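Local structure of CaaX farnesyltransferase alpha subunit Ram2 (Aspergillus fumigatus, 4L9P) at residues H127-L132 and P144-F149; V131-R136 and R167-R172; E152-D157 and Y161-Y166; P180-D185 and W200-M205. The protein forms, together with the beta subunit Ram1, a protein farnesyltransferase that probably attaches isoprenoid groups to proteins ending in a CAAX motif. The protein carries 1 engineered substitution. One frame throughout, in Å; residues are numbered along the deposited sequence.

Contact 1: H127-L132 and P144-F149; sequences HHRQVL and PREQDF. With EDO (1,2-ethanediol), chain E; EDO (1,2-ethanediol), chain I.
Arg129 reaches from helix 123-133 to Glu146 and Phe149, in the first turn of helix 146-156. Its chain runs almost straight from CB, with CG anti to the backbone N (chi1 -165°), an extended shape that bridges the 10.8 Å between the CA atoms of Arg129 and Glu146. Arg129 CD is the first atom to come near, 3.8 Å from Glu146 OE2. Beyond it the guanidinium turns its NE edge to the carboxylate in a side-on, two-nitrogen grip. Arg129 NE gives a nearly straight bond of 2.8 Å (177°) to the syn lone pair of Glu146 OE2, while Arg129 NH2 bonds to Glu146 OE1 at 2.9 Å, meeting it on the syn side but somewhat out of the carboxylate plane. The CD2-CE2 side of the Phe149 ring lies over one face of the guanidinium, off-centre, the planes 15° apart. Phe149 CD2 is 3.6 Å from Arg129 NH2, and Phe149 CE2 is 3.7 Å from Arg129 NH1. NH1 itself bonds to Asn113 OD1. Glu146 OE2 also hydrogen-bonds Tyr166 OH; two partners hold this oxygen of a buried residue, which should limit rotation of the carboxylate. The salt bridge thus lies inside the helical repeat array, where helix 105-118 supplies Ile109, Leu112 and Asn113 around Arg129 and Phe149, and helix 161-174 sets Tyr166 against Arg129 and Leu170 against Glu146.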
# COMPACT_ATOMS: atom_id res chain seq x y z
N HIS A 127 -5.74 3.34 -15.86
CA HIS A 127 -6.66 4.43 -15.59
C HIS A 127 -7.21 5.01 -16.92
O HIS A 127 -8.42 5.22 -17.07
CB HIS A 127 -6.06 5.54 -14.72
CG HIS A 127 -7.05 6.63 -14.48
ND1 HIS A 127 -8.21 6.41 -13.77
CD2 HIS A 127 -7.10 7.91 -14.92
CE1 HIS A 127 -8.93 7.53 -13.77
NE2 HIS A 127 -8.27 8.46 -14.45
N HIS A 128 -6.33 5.21 -17.91
CA HIS A 128 -6.75 5.79 -19.19
C HIS A 128 -7.76 4.86 -19.83
O HIS A 128 -8.77 5.31 -20.41
CB HIS A 128 -5.52 5.93 -20.09
CG HIS A 128 -5.78 6.66 -21.36
ND1 HIS A 128 -6.03 8.02 -21.39
CD2 HIS A 128 -5.73 6.24 -22.65
CE1 HIS A 128 -6.17 8.40 -22.67
NE2 HIS A 128 -5.98 7.34 -23.46
N ARG A 129 -7.57 3.55 -19.73
CA ARG A 129 -8.52 2.60 -20.32
C ARG A 129 -9.91 2.79 -19.69
O ARG A 129 -10.94 2.78 -20.39
CB ARG A 129 -8.04 1.15 -20.12
CG ARG A 129 -8.81 0.19 -21.04
CD ARG A 129 -8.31 -1.25 -20.82
NE ARG A 129 -8.70 -2.10 -21.96
CZ ARG A 129 -8.00 -2.24 -23.08
NH1 ARG A 129 -6.79 -1.66 -23.21
NH2 ARG A 129 -8.53 -2.95 -24.11
N GLN A 130 -9.95 2.96 -18.37
CA GLN A 130 -11.22 3.15 -17.68
C GLN A 130 -11.89 4.50 -18.08
O GLN A 130 -13.12 4.56 -18.32
CB GLN A 130 -10.94 3.17 -16.17
CG GLN A 130 -12.19 3.42 -15.32
CD GLN A 130 -11.89 3.32 -13.80
OE1 GLN A 130 -11.01 2.53 -13.35
NE2 GLN A 130 -12.56 4.14 -13.02
N VAL A 131 -11.08 5.53 -18.25
CA VAL A 131 -11.59 6.85 -18.70
C VAL A 131 -12.27 6.67 -20.07
O VAL A 131 -13.37 7.18 -20.27
CB VAL A 131 -10.42 7.88 -18.75
CG1 VAL A 131 -10.85 9.19 -19.45
CG2 VAL A 131 -9.97 8.16 -17.31
N LEU A 132 -11.63 5.97 -20.99
CA LEU A 132 -12.20 5.80 -22.31
C LEU A 132 -13.41 4.91 -22.30
O LEU A 132 -14.47 5.26 -22.85
CB LEU A 132 -11.18 5.17 -23.24
CG LEU A 132 -9.86 5.92 -23.47
CD1 LEU A 132 -8.89 4.98 -24.27
CD2 LEU A 132 -10.09 7.22 -24.16
N PRO A 144 -16.45 -6.74 -28.01
CA PRO A 144 -16.38 -8.17 -28.19
C PRO A 144 -15.07 -8.82 -27.95
O PRO A 144 -15.09 -10.02 -27.84
CB PRO A 144 -16.84 -8.40 -29.69
CG PRO A 144 -16.99 -7.15 -30.25
CD PRO A 144 -16.98 -6.02 -29.20
N ARG A 145 -13.96 -8.09 -27.89
CA ARG A 145 -12.67 -8.76 -27.63
C ARG A 145 -11.99 -8.10 -26.43
O ARG A 145 -10.79 -8.31 -26.20
CB ARG A 145 -11.76 -8.67 -28.88
CG ARG A 145 -12.31 -9.57 -30.03
CD ARG A 145 -12.24 -11.06 -29.63
NE ARG A 145 -12.67 -11.94 -30.74
CZ ARG A 145 -13.94 -12.28 -30.95
NH1 ARG A 145 -14.91 -11.77 -30.19
NH2 ARG A 145 -14.19 -13.13 -31.95
N GLU A 146 -12.75 -7.39 -25.64
CA GLU A 146 -12.17 -6.74 -24.44
C GLU A 146 -11.75 -7.80 -23.43
O GLU A 146 -10.61 -7.70 -22.84
CB GLU A 146 -13.23 -5.81 -23.81
CG GLU A 146 -12.73 -5.10 -22.53
CD GLU A 146 -11.68 -4.06 -22.80
OE1 GLU A 146 -11.24 -3.85 -23.96
OE2 GLU A 146 -11.17 -3.46 -21.82
N GLN A 147 -12.58 -8.79 -23.10
CA GLN A 147 -12.17 -9.84 -22.11
C GLN A 147 -10.94 -10.60 -22.63
O GLN A 147 -10.01 -10.89 -21.84
CB GLN A 147 -13.36 -10.77 -21.80
CG GLN A 147 -14.45 -10.06 -21.01
CD GLN A 147 -15.74 -10.83 -21.01
OE1 GLN A 147 -16.14 -11.39 -22.05
NE2 GLN A 147 -16.41 -10.91 -19.86
N ASP A 148 -10.87 -10.86 -23.92
CA ASP A 148 -9.69 -11.55 -24.45
C ASP A 148 -8.42 -10.71 -24.29
O ASP A 148 -7.35 -11.27 -24.03
CB ASP A 148 -9.88 -11.84 -25.97
CG ASP A 148 -10.72 -13.07 -26.22
OD1 ASP A 148 -11.27 -13.66 -25.28
OD2 ASP A 148 -10.85 -13.45 -27.39
N PHE A 149 -8.51 -9.40 -24.46
CA PHE A 149 -7.33 -8.58 -24.25
C PHE A 149 -6.88 -8.70 -22.79
O PHE A 149 -5.65 -8.79 -22.50
CB PHE A 149 -7.55 -7.08 -24.58
CG PHE A 149 -6.27 -6.32 -24.44
CD1 PHE A 149 -5.24 -6.59 -25.34
CD2 PHE A 149 -6.06 -5.46 -23.39
CE1 PHE A 149 -3.99 -6.01 -25.16
CE2 PHE A 149 -4.81 -4.80 -23.24
CZ PHE A 149 -3.77 -5.11 -24.10
C1 EDO E . -12.89 -4.70 -29.65
O1 EDO E . -13.09 -5.53 -28.50
C2 EDO E . -12.77 -5.43 -30.99
O2 EDO E . -13.96 -6.23 -31.18
C1 EDO I . -13.93 8.18 -15.47
O1 EDO I . -13.37 8.86 -14.35
C2 EDO I . -13.67 6.70 -15.26
O2 EDO I . -14.08 6.29 -13.96

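Contact 2: V131-R136 and R167-R172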
# COMPACT_ATOMS: atom_id res chain seq x y z
N VAL A 131 -11.08 5.53 -18.25
CA VAL A 131 -11.59 6.85 -18.70
C VAL A 131 -12.27 6.67 -20.07
O VAL A 131 -13.37 7.18 -20.27
CB VAL A 131 -10.42 7.88 -18.75
CG1 VAL A 131 -10.85 9.19 -19.45
CG2 VAL A 131 -9.97 8.16 -17.31
N LEU A 132 -11.63 5.97 -20.99
CA LEU A 132 -12.20 5.80 -22.31
C LEU A 132 -13.41 4.91 -22.30
O LEU A 132 -14.47 5.26 -22.85
CB LEU A 132 -11.18 5.17 -23.24
CG LEU A 132 -9.86 5.92 -23.47
CD1 LEU A 132 -8.89 4.98 -24.27
CD2 LEU A 132 -10.09 7.22 -24.16
N MET A 133 -13.28 3.74 -21.65
CA MET A 133 -14.32 2.73 -21.72
C MET A 133 -15.59 3.13 -20.95
O MET A 133 -16.70 2.62 -21.22
CB MET A 133 -13.75 1.45 -21.10
CG MET A 133 -14.63 0.18 -21.31
SD MET A 133 -14.85 -0.28 -23.03
CE MET A 133 -13.18 -0.39 -23.59
N SER A 134 -15.46 4.08 -20.05
CA SER A 134 -16.61 4.57 -19.30
C SER A 134 -17.55 5.42 -20.17
O SER A 134 -18.64 5.78 -19.71
CB SER A 134 -16.15 5.39 -18.08
OG SER A 134 -15.56 6.60 -18.48
N SER A 135 -17.12 5.79 -21.38
CA SER A 135 -18.00 6.64 -22.20
C SER A 135 -19.05 5.79 -22.89
O SER A 135 -18.73 5.08 -23.89
CB SER A 135 -17.19 7.35 -23.24
OG SER A 135 -18.12 8.11 -24.04
N ARG A 136 -20.30 5.87 -22.40
CA ARG A 136 -21.37 5.01 -22.93
C ARG A 136 -21.74 5.37 -24.39
O ARG A 136 -22.19 4.50 -25.16
CB ARG A 136 -22.58 5.02 -21.98
CG ARG A 136 -22.35 4.03 -20.79
CD ARG A 136 -23.56 3.94 -19.84
NE ARG A 136 -23.20 3.29 -18.58
CZ ARG A 136 -23.02 1.98 -18.42
NH1 ARG A 136 -23.12 1.14 -19.44
NH2 ARG A 136 -22.76 1.53 -17.23
N ARG A 167 -10.50 -4.82 -14.35
CA ARG A 167 -11.54 -5.81 -14.64
C ARG A 167 -12.67 -5.72 -13.60
O ARG A 167 -13.84 -5.94 -13.97
CB ARG A 167 -10.95 -7.23 -14.74
CG ARG A 167 -11.94 -8.21 -15.46
CD ARG A 167 -11.31 -9.55 -15.79
NE ARG A 167 -12.27 -10.29 -16.60
CZ ARG A 167 -11.96 -11.23 -17.48
NH1 ARG A 167 -10.70 -11.62 -17.64
NH2 ARG A 167 -12.96 -11.75 -18.23
N HIS A 168 -12.38 -5.37 -12.34
CA HIS A 168 -13.48 -5.18 -11.38
C HIS A 168 -14.34 -4.00 -11.85
O HIS A 168 -15.59 -4.11 -11.83
CB HIS A 168 -12.87 -4.77 -10.01
CG HIS A 168 -13.89 -4.27 -9.04
ND1 HIS A 168 -14.56 -5.14 -8.20
CD2 HIS A 168 -14.45 -3.04 -8.86
CE1 HIS A 168 -15.47 -4.46 -7.50
NE2 HIS A 168 -15.44 -3.19 -7.88
N TRP A 169 -13.72 -2.90 -12.27
CA TRP A 169 -14.49 -1.75 -12.76
C TRP A 169 -15.34 -2.18 -13.97
O TRP A 169 -16.52 -1.77 -14.09
CB TRP A 169 -13.52 -0.59 -13.14
CG TRP A 169 -14.26 0.50 -13.82
CD1 TRP A 169 -14.97 1.54 -13.24
CD2 TRP A 169 -14.52 0.58 -15.21
NE1 TRP A 169 -15.61 2.27 -14.20
CE2 TRP A 169 -15.36 1.71 -15.43
CE3 TRP A 169 -14.09 -0.18 -16.30
CZ2 TRP A 169 -15.81 2.07 -16.71
CZ3 TRP A 169 -14.58 0.18 -17.58
CH2 TRP A 169 -15.41 1.30 -17.75
N LEU A 170 -14.76 -2.96 -14.89
CA LEU A 170 -15.46 -3.37 -16.11
C LEU A 170 -16.68 -4.18 -15.74
O LEU A 170 -17.79 -3.99 -16.36
CB LEU A 170 -14.49 -4.17 -16.96
CG LEU A 170 -15.04 -4.60 -18.32
CD1 LEU A 170 -15.01 -3.41 -19.30
CD2 LEU A 170 -14.17 -5.76 -18.84
N VAL A 171 -16.55 -5.10 -14.79
CA VAL A 171 -17.70 -5.89 -14.36
C VAL A 171 -18.80 -5.03 -13.78
O VAL A 171 -19.99 -5.25 -14.12
CB VAL A 171 -17.24 -6.98 -13.36
CG1 VAL A 171 -18.45 -7.63 -12.68
CG2 VAL A 171 -16.37 -7.99 -14.06
N ARG A 172 -18.48 -4.08 -12.94
CA ARG A 172 -19.53 -3.24 -12.39
C ARG A 172 -20.15 -2.38 -13.47
O ARG A 172 -21.39 -2.20 -13.52
CB ARG A 172 -18.95 -2.37 -11.28
CG ARG A 172 -19.99 -1.55 -10.60
CD ARG A 172 -19.38 -0.84 -9.37
NE ARG A 172 -20.38 -0.02 -8.68
CZ ARG A 172 -21.16 -0.49 -7.70
NH1 ARG A 172 -21.11 -1.81 -7.38
NH2 ARG A 172 -22.03 0.31 -7.12
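Ser134, which packs on Trp169, turns its hydroxyl back onto the preceding turn: Ser134 OG donates to Val131 O at 2.9 Å, from above the carbonyl plane, with a further weak bond to Gln130 O. Chi1 of 69° sets OG between the backbone N and the carbonyl carbon, back toward Val131 O; Ser134 CB, placed by the backbone, lies 3.6 Å from Trp169 CZ2. The bond to Val131 stays within 131-136; no hydrogen bond crosses to 167-172, and the contact is packing against the indole. The six-membered end of Trp169 abuts Met133 and Ser134, with Met133 C at the ring's edge, near its plane, 3.7 Å from Trp169 CH2. Met133 CB is equally close to CH2 of Trp169, and Met133 CG lies 3.7 Å from Trp169 CZ3. Leu170 adds a looser touch, its CD1 4.1 Å from Met133 CG. The Met133 chain then bends twice, at chi2 and chi3, which carries its sulfur and CE off the tryptophan and toward Glu146. Trp169 is backed by a stack with His173 of its own helix. The contact joins helix 123-133 to helix 161-174, one hairpin further along the array; Met133 also touches Ile109 of helix 105-118 and, in the connecting loop, Phe139 and Pro143.

Contact 3: E152-D157 and Y161-Y166. With FII ([(3,7,11-trimethyl-dodeca-2,6,10-trienyloxycarbamoyl)-methyl]-phosphonic acid), chain Q.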
# COMPACT_ATOMS: atom_id res chain seq x y z
N GLU A 152 -4.91 -11.70 -22.46
CA GLU A 152 -3.56 -11.53 -23.00
C GLU A 152 -2.64 -10.97 -21.93
O GLU A 152 -1.46 -11.36 -21.80
CB GLU A 152 -3.57 -10.55 -24.18
CG GLU A 152 -2.37 -10.70 -25.09
CD GLU A 152 -2.53 -10.02 -26.48
OE1 GLU A 152 -1.55 -9.98 -27.24
OE2 GLU A 152 -3.60 -9.50 -26.80
N MET A 153 -3.16 -10.02 -21.14
CA MET A 153 -2.33 -9.44 -20.06
C MET A 153 -2.09 -10.48 -18.98
O MET A 153 -0.94 -10.59 -18.49
CB MET A 153 -3.04 -8.22 -19.44
CG MET A 153 -3.24 -7.05 -20.41
SD MET A 153 -1.67 -6.31 -21.01
CE MET A 153 -0.84 -5.86 -19.46
N PHE A 154 -3.14 -11.18 -18.57
CA PHE A 154 -2.95 -12.14 -17.48
C PHE A 154 -2.10 -13.34 -17.86
O PHE A 154 -1.54 -13.99 -16.98
CB PHE A 154 -4.34 -12.62 -16.95
CG PHE A 154 -5.12 -11.56 -16.26
CD1 PHE A 154 -4.52 -10.73 -15.33
CD2 PHE A 154 -6.49 -11.44 -16.51
CE1 PHE A 154 -5.28 -9.75 -14.66
CE2 PHE A 154 -7.24 -10.51 -15.85
CZ PHE A 154 -6.65 -9.63 -14.93
N ALA A 155 -1.98 -13.62 -19.16
CA ALA A 155 -1.06 -14.70 -19.60
C ALA A 155 0.38 -14.27 -19.35
O ALA A 155 1.25 -15.14 -19.22
CB ALA A 155 -1.29 -14.99 -21.11
N GLN A 156 0.66 -12.97 -19.31
CA GLN A 156 2.01 -12.53 -19.04
C GLN A 156 2.23 -12.29 -17.54
O GLN A 156 3.35 -12.59 -17.03
CB GLN A 156 2.27 -11.25 -19.78
CG GLN A 156 2.23 -11.56 -21.27
CD GLN A 156 2.22 -10.33 -22.10
OE1 GLN A 156 3.21 -9.68 -22.23
NE2 GLN A 156 1.06 -9.98 -22.62
N ASP A 157 1.22 -11.80 -16.80
CA ASP A 157 1.35 -11.67 -15.32
C ASP A 157 -0.04 -11.90 -14.78
O ASP A 157 -0.90 -10.97 -14.82
CB ASP A 157 1.96 -10.36 -14.84
CG ASP A 157 2.08 -10.33 -13.33
OD1 ASP A 157 1.50 -11.20 -12.60
OD2 ASP A 157 2.75 -9.42 -12.83
N TYR A 161 -2.00 -6.31 -10.63
CA TYR A 161 -3.01 -5.67 -9.78
C TYR A 161 -3.80 -4.64 -10.56
O TYR A 161 -5.04 -4.52 -10.35
CB TYR A 161 -2.28 -4.97 -8.57
CG TYR A 161 -3.20 -4.63 -7.43
CD1 TYR A 161 -3.96 -3.47 -7.44
CD2 TYR A 161 -3.32 -5.50 -6.31
CE1 TYR A 161 -4.81 -3.13 -6.37
CE2 TYR A 161 -4.16 -5.17 -5.26
CZ TYR A 161 -4.92 -3.99 -5.32
OH TYR A 161 -5.75 -3.64 -4.27
N HIS A 162 -3.15 -3.87 -11.43
CA HIS A 162 -3.90 -2.81 -12.11
C HIS A 162 -4.86 -3.39 -13.13
O HIS A 162 -5.92 -2.79 -13.37
CB HIS A 162 -2.90 -1.91 -12.83
CG HIS A 162 -1.96 -1.23 -11.89
ND1 HIS A 162 -0.59 -1.41 -11.92
CD2 HIS A 162 -2.22 -0.56 -10.75
CE1 HIS A 162 -0.04 -0.76 -10.90
NE2 HIS A 162 -1.01 -0.18 -10.21
N VAL A 163 -4.51 -4.53 -13.75
CA VAL A 163 -5.42 -5.13 -14.70
C VAL A 163 -6.58 -5.75 -13.94
O VAL A 163 -7.74 -5.64 -14.43
CB VAL A 163 -4.70 -6.20 -15.56
CG1 VAL A 163 -5.70 -6.76 -16.63
CG2 VAL A 163 -3.47 -5.57 -16.23
N TRP A 164 -6.39 -6.43 -12.80
CA TRP A 164 -7.52 -6.88 -12.03
C TRP A 164 -8.40 -5.73 -11.56
O TRP A 164 -9.63 -5.87 -11.58
CB TRP A 164 -7.04 -7.70 -10.80
CG TRP A 164 -6.57 -9.10 -11.18
CD1 TRP A 164 -5.25 -9.57 -11.23
CD2 TRP A 164 -7.41 -10.18 -11.61
NE1 TRP A 164 -5.27 -10.90 -11.62
CE2 TRP A 164 -6.57 -11.30 -11.85
CE3 TRP A 164 -8.82 -10.33 -11.78
CZ2 TRP A 164 -7.09 -12.56 -12.22
CZ3 TRP A 164 -9.32 -11.55 -12.19
CH2 TRP A 164 -8.46 -12.69 -12.42
N THR A 165 -7.83 -4.62 -11.11
CA THR A 165 -8.62 -3.47 -10.70
C THR A 165 -9.48 -2.99 -11.87
O THR A 165 -10.69 -2.73 -11.70
CB THR A 165 -7.71 -2.34 -10.18
OG1 THR A 165 -7.11 -2.82 -8.95
CG2 THR A 165 -8.53 -1.08 -9.91
N TYR A 166 -8.86 -2.91 -13.06
CA TYR A 166 -9.68 -2.51 -14.24
C TYR A 166 -10.78 -3.54 -14.47
O TYR A 166 -11.95 -3.14 -14.76
CB TYR A 166 -8.77 -2.41 -15.42
CG TYR A 166 -9.59 -2.17 -16.73
CD1 TYR A 166 -10.08 -0.87 -17.06
CD2 TYR A 166 -9.96 -3.25 -17.52
CE1 TYR A 166 -10.86 -0.70 -18.20
CE2 TYR A 166 -10.76 -3.08 -18.65
CZ TYR A 166 -11.18 -1.78 -18.95
OH TYR A 166 -11.93 -1.56 -20.10
C1 FII Q . 1.69 6.60 -0.04
C2 FII Q . 1.76 5.67 -1.22
C6 FII Q . 1.87 6.31 -2.53
C10 FII Q . 1.33 4.27 -1.02
C11 FII Q . 1.26 3.24 -2.14
C12 FII Q . 2.55 2.36 -2.04
C15 FII Q . 2.53 1.00 -2.73
C18 FII Q . 3.76 0.11 -2.67
C22 FII Q . 1.48 0.84 -3.79
C23 FII Q . 1.22 -0.61 -4.20
C24 FII Q . 0.38 -0.70 -5.41
C27 FII Q . 0.50 -2.05 -6.04
C30 FII Q . -0.49 -3.08 -5.54
C34 FII Q . 1.03 -2.04 -7.42
C35 FII Q . 0.97 -3.25 -8.33
O36 FII Q . 2.27 -3.74 -8.60
N42 FII Q . 3.04 -4.05 -7.51
C43 FII Q . 3.07 -5.43 -7.25
O44 FII Q . 2.44 -6.29 -7.89
C45 FII Q . 3.99 -5.79 -6.09
P46 FII Q . 3.41 -7.26 -5.11
O49 FII Q . 1.97 -7.04 -4.84
O50 FII Q . 3.75 -8.50 -5.88
O51 FII Q . 4.27 -7.14 -3.83
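The rings of Phe154 and Trp164 form an offset stack between helices 146-156 and 161-174. The centroids of the phenyl ring and the five-membered indole ring are 4.1 Å apart, and the planes open by 26°. Phe154 CZ stands over the centre of the indole face, while Phe154 CE1 comes within 3.3 Å of Trp164 NE1 and 3.4 Å of Trp164 CD1. At the edge of the phenyl ring, in its plane, lie Asp157 O and the backbone N of Trp164. The indole N-H is spent on Ala158 O in the turn, a bond that would hold the indole at this rotation against the phenyl group. Val163 comes to meet Phe154 from the opposite direction: with CG1 anti to the backbone N (chi1 -176°), this methyl reaches 3.5 Å from Phe154 CZ, obliquely to the ring. The same methyl touches Met153 CB more loosely, at 4.1 Å. At the start of helix 161-174, Tyr161 and His162 turn to the isoprenoid site. The ring of Tyr161 carries methyl C30 of the bound farnesyl phosphonate FII over one face, off-centre toward the rim, with Tyr161 CG 3.6 Å from it, and His162 CE1 is 3.7 Å from FII C35. Ram1 supplies polar partners of the ligand, among them Lys362 and Arg359 of that subunit. The two short helical segments run antiparallel at 150° as an alpha-alpha hairpin, flanked by Trp126 of helix 123-133 and, beyond the stacked rings, by Leu189 of helix 180-192 and His202 of helix 197-208.

Contact 4: P180-D185 and W200-M205; sequences PREIQD and WNHRYM
Segments 180-185 and 200-205 come nearest at Ile183 and Arg203, whose CA atoms are 7.0 Å apart. Beside that point, His202 NE2 donates to Glu182 OE1 at 2.9 Å (156°), a buried His-carboxylate hydrogen bond. The acceptor lies at the imidazole edge, close to its plane, and receives the bond nearly in line with its own C-O bond; carboxylate and ring are turned 65° apart. With its CG anti to the backbone N, chi1 -167°, the histidine ring is brought to the facing helix, while Glu182 bends at chi2 to present OE1. The other oxygen, Glu182 OE2, bonds to Gln147 NE2 and pairs with Arg167, a positive charge that probably offsets that of the carboxylate. Ile183 takes the next place: its CD1 lies over one face of the Arg203 guanidinium, off-centre, 3.7 Å from Arg203 NH1. That flat group is held in place by salt bridges from NE to Glu244 and from NH1 to Glu187. The two helices form an alpha-alpha hairpin of the prenyltransferase alpha-subunit repeat type: Arg167 and Val171 of helix 161-174 pack on its His202 and Glu182, and Tyr247 of helix 238-254 and Tyr264 of helix 259-272 meet Arg203.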
# COMPACT_ATOMS: atom_id res chain seq x y z
N PRO A 180 -20.74 -15.31 -18.38
CA PRO A 180 -20.04 -16.58 -18.18
C PRO A 180 -18.55 -16.45 -18.44
O PRO A 180 -17.80 -17.26 -17.85
CB PRO A 180 -20.66 -17.52 -19.23
CG PRO A 180 -21.51 -16.66 -20.06
CD PRO A 180 -21.86 -15.41 -19.37
N ARG A 181 -18.10 -15.46 -19.22
CA ARG A 181 -16.62 -15.35 -19.41
C ARG A 181 -15.93 -14.87 -18.15
O ARG A 181 -14.75 -15.13 -17.98
CB ARG A 181 -16.25 -14.44 -20.56
CG ARG A 181 -16.29 -15.16 -21.91
CD ARG A 181 -15.15 -16.20 -22.04
NE ARG A 181 -13.86 -15.51 -21.88
CZ ARG A 181 -13.27 -14.74 -22.80
NH1 ARG A 181 -13.80 -14.56 -24.03
NH2 ARG A 181 -12.15 -14.12 -22.52
N GLU A 182 -16.65 -14.18 -17.26
CA GLU A 182 -15.97 -13.72 -16.04
C GLU A 182 -15.65 -14.92 -15.18
O GLU A 182 -14.48 -15.07 -14.74
CB GLU A 182 -16.86 -12.72 -15.28
CG GLU A 182 -16.95 -11.34 -15.98
CD GLU A 182 -15.58 -10.72 -16.22
OE1 GLU A 182 -14.78 -10.71 -15.25
OE2 GLU A 182 -15.25 -10.28 -17.34
N ILE A 183 -16.60 -15.79 -14.91
CA ILE A 183 -16.31 -17.00 -14.16
C ILE A 183 -15.39 -17.94 -14.93
O ILE A 183 -14.49 -18.54 -14.33
CB ILE A 183 -17.59 -17.66 -13.64
CG1 ILE A 183 -17.29 -18.59 -12.51
CG2 ILE A 183 -18.43 -18.33 -14.77
CD1 ILE A 183 -16.95 -17.73 -11.16
N GLN A 184 -15.59 -18.08 -16.24
CA GLN A 184 -14.73 -19.00 -16.99
C GLN A 184 -13.29 -18.52 -16.97
O GLN A 184 -12.36 -19.36 -16.83
CB GLN A 184 -15.21 -19.07 -18.44
CG GLN A 184 -14.28 -19.84 -19.37
CD GLN A 184 -14.83 -19.83 -20.80
OE1 GLN A 184 -16.06 -19.98 -21.01
NE2 GLN A 184 -13.94 -19.55 -21.76
N ASP A 185 -13.05 -17.21 -17.08
CA ASP A 185 -11.66 -16.73 -17.07
C ASP A 185 -11.03 -16.89 -15.68
O ASP A 185 -9.87 -17.29 -15.59
CB ASP A 185 -11.61 -15.26 -17.55
CG ASP A 185 -11.87 -15.12 -19.03
OD1 ASP A 185 -12.06 -16.15 -19.76
OD2 ASP A 185 -11.91 -13.96 -19.48
N TRP A 200 -9.09 -15.55 -7.04
CA TRP A 200 -10.04 -15.81 -5.96
C TRP A 200 -10.75 -14.52 -5.55
O TRP A 200 -11.96 -14.55 -5.31
CB TRP A 200 -9.33 -16.41 -4.74
CG TRP A 200 -8.99 -17.85 -4.94
CD1 TRP A 200 -7.74 -18.37 -5.27
CD2 TRP A 200 -9.88 -18.98 -4.80
NE1 TRP A 200 -7.82 -19.75 -5.34
CE2 TRP A 200 -9.12 -20.14 -5.08
CE3 TRP A 200 -11.25 -19.10 -4.51
CZ2 TRP A 200 -9.69 -21.44 -5.06
CZ3 TRP A 200 -11.81 -20.40 -4.47
CH2 TRP A 200 -11.02 -21.54 -4.71
N ASN A 201 -10.01 -13.40 -5.48
CA ASN A 201 -10.64 -12.15 -5.09
C ASN A 201 -11.70 -11.71 -6.09
O ASN A 201 -12.77 -11.22 -5.71
CB ASN A 201 -9.52 -11.08 -4.87
CG ASN A 201 -10.12 -9.75 -4.48
OD1 ASN A 201 -10.55 -9.57 -3.33
ND2 ASN A 201 -10.29 -8.84 -5.46
N HIS A 202 -11.38 -11.87 -7.38
CA HIS A 202 -12.37 -11.50 -8.42
C HIS A 202 -13.54 -12.46 -8.34
O HIS A 202 -14.70 -12.03 -8.52
CB HIS A 202 -11.69 -11.59 -9.78
CG HIS A 202 -12.50 -10.94 -10.88
ND1 HIS A 202 -12.59 -9.57 -10.99
CD2 HIS A 202 -13.20 -11.46 -11.92
CE1 HIS A 202 -13.34 -9.27 -12.04
NE2 HIS A 202 -13.74 -10.41 -12.60
N ARG A 203 -13.31 -13.73 -8.01
CA ARG A 203 -14.43 -14.70 -7.87
C ARG A 203 -15.39 -14.22 -6.77
O ARG A 203 -16.61 -14.30 -6.93
CB ARG A 203 -13.91 -16.10 -7.49
CG ARG A 203 -15.05 -17.15 -7.61
CD ARG A 203 -14.52 -18.57 -7.16
NE ARG A 203 -15.62 -19.48 -7.39
CZ ARG A 203 -15.80 -20.22 -8.48
NH1 ARG A 203 -14.85 -20.29 -9.44
NH2 ARG A 203 -16.94 -20.90 -8.60
N TYR A 204 -14.82 -13.74 -5.66
CA TYR A 204 -15.69 -13.27 -4.59
C TYR A 204 -16.56 -12.08 -5.09
O TYR A 204 -17.77 -12.01 -4.83
CB TYR A 204 -14.86 -12.83 -3.36
CG TYR A 204 -15.79 -12.39 -2.24
CD1 TYR A 204 -16.27 -11.06 -2.15
CD2 TYR A 204 -16.17 -13.30 -1.24
CE1 TYR A 204 -17.15 -10.67 -1.12
CE2 TYR A 204 -17.03 -12.92 -0.19
CZ TYR A 204 -17.54 -11.61 -0.17
OH TYR A 204 -18.41 -11.22 0.84
N MET A 205 -15.98 -11.16 -5.83
CA MET A 205 -16.77 -10.07 -6.36
C MET A 205 -17.91 -10.59 -7.26
O MET A 205 -19.08 -10.16 -7.14
CB MET A 205 -15.90 -9.18 -7.18
CG MET A 205 -16.64 -7.95 -7.67
SD MET A 205 -16.70 -7.89 -9.44
CE MET A 205 -15.64 -9.05 -10.04

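Overall arrangement
Five consecutive helices, from 123-133 to 197-208, carry all four contacts. Contacts 1 and 2 share helix 123-133 and have centres about 7 Å apart; contact 3, nested in the loop that contact 2 closes, uses helices 146-156 and 161-174; contact 4 follows later in the chain, its centre about 13 Å from that of contact 3. Contacts 3 and 4 pack within hairpins, whereas contacts 1 and 2 join helix 123-133 to the next hairpin. Polar bridges continue the array: Arg167 pairs with Asp185, Asp148 with Arg181. Such stacked hairpins build the curved alpha subunit, which in protein farnesyltransferases wraps around the beta subunit.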